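Local coordinates for carboxynorspermidine decarboxylase (PDB 3N29), which probably decarboxylates carboxynorspermidine to norspermidine with the help of pyridoxal-5'-phosphate, as a member of the beta/alpha-barrel-fold basic amino acid decarboxylases, at residues A[210-213]-A[214-218]. Sequence-based numbering, arbitrary orientation.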
loop_
_atom_site.group_PDB
_atom_site.type_symbol
_atom_site.label_atom_id
_atom_site.label_comp_id
_atom_site.label_asym_id
_atom_site.label_seq_id
_atom_site.Cartn_x
_atom_site.Cartn_y
_atom_site.Cartn_z
ATOM N N ASP A 210 0.310 -31.558 -5.713
ATOM C CA ASP A 210 -0.523 -31.941 -6.897
ATOM C C ASP A 210 -0.610 -30.846 -7.941
ATOM O O ASP A 210 -0.602 -31.145 -9.140
ATOM C CB ASP A 210 -1.963 -32.405 -6.499
ATOM C CG ASP A 210 -1.993 -33.687 -5.669
ATOM O OD1 ASP A 210 -0.957 -34.404 -5.547
ATOM O OD2 ASP A 210 -3.076 -34.002 -5.104
ATOM N N ALA A 211 -0.714 -29.557 -7.543
ATOM C CA ALA A 211 -0.743 -28.481 -8.516
ATOM C C ALA A 211 0.622 -28.297 -9.210
ATOM O O ALA A 211 0.686 -28.076 -10.387
ATOM C CB ALA A 211 -1.209 -27.095 -7.852
ATOM N N LEU A 212 1.723 -28.394 -8.476
ATOM C CA LEU A 212 3.068 -28.386 -9.141
ATOM C C LEU A 212 3.203 -29.571 -10.150
ATOM O O LEU A 212 3.702 -29.381 -11.247
ATOM C CB LEU A 212 4.208 -28.403 -8.122
ATOM C CG LEU A 212 5.612 -28.677 -8.667
ATOM C CD1 LEU A 212 5.945 -27.545 -9.666
ATOM C CD2 LEU A 212 6.607 -28.808 -7.608
ATOM N N GLU A 213 2.790 -30.773 -9.735
ATOM C CA GLU A 213 2.703 -31.923 -10.674
ATOM C C GLU A 213 1.959 -31.562 -12.008
ATOM O O GLU A 213 2.531 -31.729 -13.087
ATOM C CB GLU A 213 2.107 -33.149 -9.990
ATOM C CG GLU A 213 1.873 -34.292 -10.922
ATOM C CD GLU A 213 1.587 -35.579 -10.248
ATOM O OE1 GLU A 213 0.543 -35.693 -9.557
ATOM O OE2 GLU A 213 2.428 -36.504 -10.444
ATOM N N ALA A 214 0.760 -30.972 -11.914
ATOM C CA ALA A 214 -0.013 -30.532 -13.106
ATOM C C ALA A 214 0.767 -29.513 -13.926
ATOM O O ALA A 214 0.802 -29.629 -15.141
ATOM C CB ALA A 214 -1.354 -29.949 -12.719
ATOM N N VAL A 215 1.438 -28.567 -13.282
ATOM C CA VAL A 215 2.270 -27.566 -14.017
ATOM C C VAL A 215 3.491 -28.218 -14.679
ATOM O O VAL A 215 3.805 -27.932 -15.846
ATOM C CB VAL A 215 2.719 -26.309 -13.157
ATOM C CG1 VAL A 215 3.631 -25.402 -13.995
ATOM C CG2 VAL A 215 1.492 -25.466 -12.711
ATOM N N LEU A 216 4.135 -29.157 -13.980
ATOM C CA LEU A 216 5.327 -29.831 -14.553
ATOM C C LEU A 216 4.947 -30.612 -15.758
ATOM O O LEU A 216 5.677 -30.639 -16.759
ATOM C CB LEU A 216 6.009 -30.776 -13.547
ATOM C CG LEU A 216 6.858 -30.003 -12.541
ATOM C CD1 LEU A 216 7.314 -30.958 -11.408
ATOM C CD2 LEU A 216 8.068 -29.354 -13.154
ATOM N N LYS A 217 3.802 -31.274 -15.685
ATOM C CA LYS A 217 3.329 -31.989 -16.867
ATOM C C LYS A 217 3.219 -31.079 -18.095
ATOM O O LYS A 217 3.662 -31.480 -19.209
ATOM C CB LYS A 217 2.014 -32.708 -16.601
ATOM C CG LYS A 217 2.139 -33.835 -15.559
ATOM C CD LYS A 217 0.882 -34.730 -15.509
ATOM C CE LYS A 217 0.859 -35.484 -14.196
ATOM N NZ LYS A 217 -0.107 -36.601 -14.066
ATOM N N VAL A 218 2.643 -29.877 -17.906
ATOM C CA VAL A 218 2.483 -28.921 -19.001
ATOM C C VAL A 218 3.836 -28.324 -19.433
ATOM O O VAL A 218 4.143 -28.187 -20.610
ATOM C CB VAL A 218 1.473 -27.814 -18.638
ATOM C CG1 VAL A 218 1.353 -26.796 -19.819
ATOM C CG2 VAL A 218 0.141 -28.421 -18.291
#
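Ala214 N donates to Asp210 O over 3.1 Å, the first of four successive i+4 to i backbone bonds that mark residues 210-217 as regular alpha-helix. Val215 N repeats the pattern with Ala211 O at 3.0 Å, and its CG2 methyl, lying beside its own backbone N, packs 3.6 Å from that same Ala211 O. Leu216 N reaches Leu212 O in 2.8 Å with an N-H...O angle of 158°. One turn apart, the two leucines also meet through their branches: Leu212 CD1 lies 3.9 Å from Leu216 CG, the side chains meeting at a slant. Lys217 N bonds Glu213 O at 2.9 Å. Beyond this bond, the extended Glu213 and Lys217 side chains lie side by side and point the same way, and the contact is made by methylenes, Glu213 CG to Lys217 CE at 3.6 Å. With Glu213 OE2 and Lys217 NZ 4.4 Å apart, any attraction is probably longer-range electrostatics; Glu213 OE1 instead forms a salt bridge with Lys250, which Asp210 OD1 shares. Helix 209-223 links strands 198-200 and 232-234 in a beta-alpha-beta unit of the eight-stranded parallel beta/alpha barrel, with Leu212 touching Leu251 and Leu216 touching Phe258 of the adjacent helix 248-262.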